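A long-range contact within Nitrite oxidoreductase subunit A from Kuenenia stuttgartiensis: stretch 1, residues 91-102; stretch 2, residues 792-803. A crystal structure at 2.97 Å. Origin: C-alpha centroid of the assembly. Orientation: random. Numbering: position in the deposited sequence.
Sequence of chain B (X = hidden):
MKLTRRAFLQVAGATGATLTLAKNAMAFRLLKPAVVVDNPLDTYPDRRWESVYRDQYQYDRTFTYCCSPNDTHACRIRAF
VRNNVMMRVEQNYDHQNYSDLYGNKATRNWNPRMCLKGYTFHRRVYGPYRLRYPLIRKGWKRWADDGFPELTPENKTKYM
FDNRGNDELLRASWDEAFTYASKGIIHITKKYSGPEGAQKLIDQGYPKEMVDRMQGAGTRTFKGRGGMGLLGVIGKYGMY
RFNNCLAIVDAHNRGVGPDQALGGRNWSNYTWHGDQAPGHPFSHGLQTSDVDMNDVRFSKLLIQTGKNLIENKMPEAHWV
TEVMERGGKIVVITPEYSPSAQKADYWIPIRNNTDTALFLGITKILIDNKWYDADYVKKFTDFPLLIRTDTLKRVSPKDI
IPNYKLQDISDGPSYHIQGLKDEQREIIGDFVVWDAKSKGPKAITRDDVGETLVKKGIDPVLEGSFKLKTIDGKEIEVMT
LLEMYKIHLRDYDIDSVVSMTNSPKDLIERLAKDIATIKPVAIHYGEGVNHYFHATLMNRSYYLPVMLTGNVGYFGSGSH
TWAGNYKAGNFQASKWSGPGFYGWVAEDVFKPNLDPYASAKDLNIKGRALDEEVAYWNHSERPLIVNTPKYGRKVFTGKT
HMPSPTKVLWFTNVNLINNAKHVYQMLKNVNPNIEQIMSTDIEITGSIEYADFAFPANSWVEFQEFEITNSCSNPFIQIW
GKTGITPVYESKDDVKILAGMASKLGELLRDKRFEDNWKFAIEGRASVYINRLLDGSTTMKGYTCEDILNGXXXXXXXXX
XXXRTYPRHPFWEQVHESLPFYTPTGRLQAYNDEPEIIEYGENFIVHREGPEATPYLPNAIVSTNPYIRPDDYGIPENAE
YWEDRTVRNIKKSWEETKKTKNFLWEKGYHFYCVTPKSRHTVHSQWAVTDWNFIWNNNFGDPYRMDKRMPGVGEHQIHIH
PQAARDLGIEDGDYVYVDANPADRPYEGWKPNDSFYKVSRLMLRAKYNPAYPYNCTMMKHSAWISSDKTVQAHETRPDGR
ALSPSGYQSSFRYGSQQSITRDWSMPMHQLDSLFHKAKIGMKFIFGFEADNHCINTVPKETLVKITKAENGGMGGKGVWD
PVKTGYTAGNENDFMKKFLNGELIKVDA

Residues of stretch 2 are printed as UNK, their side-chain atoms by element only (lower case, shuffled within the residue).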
# COMPACT_ATOMS: atom_id res chain seq x y z
N GLN B 91 -14.02 -4.77 -5.97
CA GLN B 91 -13.62 -6.03 -6.57
C GLN B 91 -14.77 -6.60 -7.40
O GLN B 91 -15.95 -6.33 -7.14
CB GLN B 91 -13.22 -7.05 -5.51
CG GLN B 91 -11.94 -6.73 -4.78
CD GLN B 91 -12.17 -5.83 -3.59
OE1 GLN B 91 -13.28 -5.36 -3.35
NE2 GLN B 91 -11.12 -5.60 -2.81
N ASN B 92 -14.42 -7.36 -8.42
CA ASN B 92 -15.43 -7.93 -9.30
C ASN B 92 -16.06 -9.18 -8.72
O ASN B 92 -17.20 -9.50 -9.08
CB ASN B 92 -14.83 -8.23 -10.67
CG ASN B 92 -15.85 -8.12 -11.79
OD1 ASN B 92 -16.97 -7.67 -11.57
ND2 ASN B 92 -15.46 -8.54 -12.99
N TYR B 93 -15.37 -9.88 -7.82
CA TYR B 93 -15.82 -11.16 -7.28
C TYR B 93 -16.18 -12.10 -8.44
O TYR B 93 -17.31 -12.56 -8.59
CB TYR B 93 -16.99 -10.98 -6.32
CG TYR B 93 -16.58 -10.49 -4.94
CD1 TYR B 93 -16.29 -11.39 -3.92
CD2 TYR B 93 -16.46 -9.14 -4.67
CE1 TYR B 93 -15.91 -10.96 -2.67
CE2 TYR B 93 -16.08 -8.69 -3.41
CZ TYR B 93 -15.81 -9.60 -2.42
OH TYR B 93 -15.43 -9.17 -1.17
N ASP B 94 -15.16 -12.36 -9.27
CA ASP B 94 -15.35 -13.03 -10.55
C ASP B 94 -14.48 -14.27 -10.76
O ASP B 94 -14.58 -14.89 -11.82
CB ASP B 94 -15.05 -12.04 -11.68
CG ASP B 94 -13.68 -11.40 -11.53
OD1 ASP B 94 -13.05 -11.58 -10.46
OD2 ASP B 94 -13.23 -10.71 -12.47
N HIS B 95 -13.64 -14.64 -9.79
CA HIS B 95 -12.66 -15.69 -10.05
C HIS B 95 -13.31 -17.05 -10.27
O HIS B 95 -12.77 -17.88 -11.01
CB HIS B 95 -11.65 -15.74 -8.90
CG HIS B 95 -10.84 -14.49 -8.78
ND1 HIS B 95 -11.22 -13.43 -7.98
CD2 HIS B 95 -9.68 -14.12 -9.37
CE1 HIS B 95 -10.32 -12.47 -8.08
NE2 HIS B 95 -9.38 -12.86 -8.92
N GLN B 96 -14.45 -17.31 -9.62
CA GLN B 96 -15.21 -18.52 -9.89
C GLN B 96 -15.46 -18.72 -11.38
O GLN B 96 -15.51 -19.86 -11.86
CB GLN B 96 -16.54 -18.49 -9.14
CG GLN B 96 -17.48 -17.36 -9.55
CD GLN B 96 -17.25 -16.08 -8.77
OE1 GLN B 96 -16.20 -15.90 -8.14
NE2 GLN B 96 -18.23 -15.19 -8.79
N ASN B 97 -15.63 -17.63 -12.12
CA ASN B 97 -16.00 -17.69 -13.53
C ASN B 97 -14.81 -17.84 -14.47
O ASN B 97 -15.01 -18.09 -15.66
CB ASN B 97 -16.79 -16.44 -13.91
CG ASN B 97 -18.08 -16.30 -13.12
OD1 ASN B 97 -18.78 -17.29 -12.88
ND2 ASN B 97 -18.40 -15.08 -12.72
N TYR B 98 -13.58 -17.71 -13.97
CA TYR B 98 -12.42 -17.83 -14.86
C TYR B 98 -12.24 -19.28 -15.30
O TYR B 98 -12.36 -20.20 -14.49
CB TYR B 98 -11.15 -17.34 -14.15
CG TYR B 98 -11.12 -15.86 -13.80
CD1 TYR B 98 -12.15 -15.01 -14.19
CD2 TYR B 98 -10.06 -15.33 -13.09
CE1 TYR B 98 -12.12 -13.66 -13.86
CE2 TYR B 98 -10.02 -13.99 -12.76
CZ TYR B 98 -11.05 -13.16 -13.15
OH TYR B 98 -11.00 -11.83 -12.82
N SER B 99 -11.95 -19.48 -16.59
CA SER B 99 -11.82 -20.81 -17.19
C SER B 99 -10.91 -20.72 -18.41
O SER B 99 -10.58 -19.62 -18.87
CB SER B 99 -13.20 -21.38 -17.53
OG SER B 99 -13.77 -20.67 -18.60
N ASP B 100 -10.54 -21.88 -18.93
CA ASP B 100 -9.65 -21.98 -20.11
C ASP B 100 -10.42 -22.64 -21.26
O ASP B 100 -11.53 -23.08 -21.05
CB ASP B 100 -8.38 -22.73 -19.75
CG ASP B 100 -8.63 -24.17 -19.38
OD1 ASP B 100 -8.05 -24.61 -18.42
OD2 ASP B 100 -9.36 -24.81 -20.08
N LEU B 101 -9.71 -22.89 -22.34
CA LEU B 101 -10.26 -23.51 -23.57
C LEU B 101 -10.80 -24.89 -23.23
O LEU B 101 -11.83 -25.24 -23.76
CB LEU B 101 -9.09 -23.73 -24.53
CG LEU B 101 -8.71 -22.58 -25.44
CD1 LEU B 101 -7.30 -22.76 -25.89
CD2 LEU B 101 -9.62 -22.54 -26.64
N TYR B 102 -10.08 -25.64 -22.42
CA TYR B 102 -10.46 -27.04 -22.13
C TYR B 102 -11.67 -27.11 -21.22
O TYR B 102 -12.18 -28.21 -21.03
CB TYR B 102 -9.26 -27.77 -21.54
CG TYR B 102 -8.11 -27.87 -22.49
CD1 TYR B 102 -8.06 -28.86 -23.45
CD2 TYR B 102 -7.09 -26.95 -22.47
CE1 TYR B 102 -7.01 -28.94 -24.33
CE2 TYR B 102 -6.03 -27.02 -23.35
CZ TYR B 102 -5.99 -28.02 -24.28
OH TYR B 102 -4.95 -28.07 -25.15
N UNK B 792 -16.55 -15.79 -23.42
CA UNK B 792 -16.63 -17.20 -23.88
C UNK B 792 -16.09 -18.13 -22.80
O UNK B 792 -16.59 -19.26 -22.73
c UNK B 792 -15.95 -18.75 -27.35
c UNK B 792 -16.91 -19.67 -28.08
n UNK B 792 -17.21 -19.20 -29.46
c UNK B 792 -16.17 -18.74 -25.87
c UNK B 792 -15.91 -17.39 -25.22
N UNK B 793 -15.09 -17.70 -22.03
CA UNK B 793 -14.48 -18.53 -20.96
C UNK B 793 -14.84 -17.93 -19.61
O UNK B 793 -14.00 -17.88 -18.74
c UNK B 793 -12.65 -18.91 -22.67
c UNK B 793 -12.09 -19.16 -25.38
c UNK B 793 -12.45 -17.80 -23.46
o UNK B 793 -11.80 -19.23 -26.70
c UNK B 793 -12.30 -20.28 -24.62
c UNK B 793 -12.58 -20.15 -23.27
c UNK B 793 -12.17 -17.92 -24.80
c UNK B 793 -12.99 -18.75 -21.21
N UNK B 794 -16.04 -17.39 -19.48
CA UNK B 794 -16.45 -16.86 -18.19
C UNK B 794 -16.65 -15.36 -18.13
O UNK B 794 -17.59 -14.83 -18.74
N UNK B 795 -15.78 -14.66 -17.40
CA UNK B 795 -15.87 -13.22 -17.29
C UNK B 795 -15.60 -12.57 -18.65
O UNK B 795 -14.78 -13.05 -19.43
c UNK B 795 -14.87 -12.71 -16.25
c UNK B 795 -15.04 -11.25 -15.84
o UNK B 795 -16.82 -9.84 -15.14
c UNK B 795 -16.33 -10.99 -15.09
o UNK B 795 -16.85 -11.93 -14.45
N UNK B 796 -16.28 -11.45 -18.96
CA UNK B 796 -16.16 -10.85 -20.30
C UNK B 796 -14.81 -10.21 -20.59
O UNK B 796 -14.70 -9.42 -21.53
c UNK B 796 -17.46 -10.93 -18.25
c UNK B 796 -17.28 -9.80 -20.32
c UNK B 796 -18.27 -10.29 -19.33
N UNK B 797 -13.80 -10.50 -19.79
CA UNK B 797 -12.48 -9.99 -20.09
C UNK B 797 -11.35 -10.94 -19.73
O UNK B 797 -10.18 -10.57 -19.84
N UNK B 798 -11.69 -12.17 -19.33
CA UNK B 798 -10.70 -13.06 -18.72
C UNK B 798 -10.74 -14.45 -19.34
O UNK B 798 -11.80 -14.96 -19.73
c UNK B 798 -10.91 -13.16 -17.19
c UNK B 798 -11.05 -11.78 -16.57
c UNK B 798 -9.78 -13.93 -16.53
N UNK B 799 -9.56 -15.05 -19.44
CA UNK B 799 -9.37 -16.46 -19.76
C UNK B 799 -8.15 -16.92 -18.97
O UNK B 799 -7.51 -16.13 -18.27
c UNK B 799 -9.21 -16.69 -21.26
N UNK B 800 -7.82 -18.20 -19.08
CA UNK B 800 -6.65 -18.74 -18.41
C UNK B 800 -5.68 -19.31 -19.45
O UNK B 800 -6.06 -20.17 -20.25
s UNK B 800 -7.84 -20.45 -14.81
c UNK B 800 -7.04 -19.83 -17.40
c UNK B 800 -7.85 -19.32 -16.21
c UNK B 800 -8.77 -21.83 -15.48
N UNK B 801 -4.45 -18.83 -19.42
CA UNK B 801 -3.42 -19.34 -20.31
C UNK B 801 -3.09 -20.80 -19.96
O UNK B 801 -3.30 -21.26 -18.82
c UNK B 801 -1.73 -17.93 -18.90
c UNK B 801 -0.68 -16.84 -18.98
c UNK B 801 -2.18 -18.44 -20.27
c UNK B 801 -1.19 -19.08 -18.16
N UNK B 802 -2.60 -21.53 -20.96
CA UNK B 802 -2.45 -22.98 -20.88
C UNK B 802 -1.02 -23.39 -20.53
O UNK B 802 -0.14 -23.40 -21.40
c UNK B 802 -4.23 -23.05 -22.69
c UNK B 802 -5.35 -23.37 -21.71
c UNK B 802 -2.89 -23.61 -22.21
c UNK B 802 -4.57 -23.55 -24.09
N UNK B 803 -0.77 -23.62 -19.24
CA UNK B 803 0.38 -24.38 -18.73
C UNK B 803 -0.04 -25.85 -18.63
O UNK B 803 -1.17 -26.22 -18.95
c UNK B 803 0.84 -23.87 -17.36
c UNK B 803 2.61 -20.63 -18.15
c UNK B 803 2.25 -21.96 -18.19
c UNK B 803 1.99 -19.77 -17.26
c UNK B 803 1.02 -20.25 -16.40
c UNK B 803 1.25 -22.43 -17.35
c UNK B 803 0.65 -21.56 -16.46

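Position 792 carries four carbons in a row ending in a nitrogen and touches nothing on stretch 1, which is Lys-792. It is exposed, and its chain leads away from stretch 1, as suits a charged amine that finds no partner here.

Position 793 has one carbon followed by a six-carbon ring bearing an oxygen, the ring lying against Asp-100 and Leu-101: Tyr-793. Its ring packs obliquely beside the backbone of Asp-100 and Leu-101, with Tyr-793 CE1 4.0 Å from Leu-101 CA, while its carbonyl O accepts a weak hydrogen bond from Ser-99 OG at 2.8 Å.

Position 794 has no side-chain atoms, and its CA lies 3.2 Å from Asn-97 O, in a CA-H...O contact: Gly-794. A CB would fall 1.7 Å from Asn-97 O, and the backbone angles (114/-112) would also jam it against the carbonyl O of Tyr-793, so glycine is required twice over.

Position 795 shows three carbons, the third carrying two oxygens that reach Asn-92 and Asp-94, hence Glu-795. Its OE2 accepts a weak hydrogen bond from Asn-92 ND2 at 2.9 Å, and its CB sits at the edge of the Tyr-98 ring. The same ND2 group also serves Asp-94, whose OD2 comes within 4.3 Å of Glu-795 OE1, so the amide stands beside two like charges.

At 796 three carbons close a ring onto the backbone nitrogen, exposed and making no contact, giving Pro-796. Position 797 has no side-chain atoms and likewise no contact: Gly-797.

Position 798 has one carbon carrying two more, one of them over the face of the Tyr-98 ring: Val-798. Its CG1 lies 3.4 Å from the centroid of the Tyr-98 ring, almost on the ring normal; a compact branched side chain fits closely against this aromatic face.

Position 799 has a single carbon that points away, though it touches Ser-99: Ala-799. Its CA makes a CA-H...O contact with Ser-99 O at 3.5 Å.

Position 800 has two carbons, a sulfur and a carbon, unbranched, running past Tyr-98: Met-800. Its backbone N gives a weak hydrogen bond to Ser-99 O (3.1 Å), and along its flexible chain CG lies 4.4 Å from Tyr-98 CB.

Position 801 has four carbons forked at the second, pointing away into buried surroundings: Leu-801. The same pattern at 802, directed toward stretch 1 and meeting Leu-101 and Tyr-102, gives Leu-802: its CD1 meets Leu-101 CD1 at 3.4 Å and Tyr-102 CE2 at 3.8 Å, an apolar match.

Position 803 has one carbon and a six-carbon ring, buried but out of reach: Phe-803.

The contact thus joins segments 692 or more residues apart by close packing, burying 781 Å². Three weak hydrogen bonds tie them, while Val-798, Met-800 and Leu-802, alternating along the chain, supply apolar surface toward stretch 1.

Stretch 2 (792-803) KYGEPGVAMLLF
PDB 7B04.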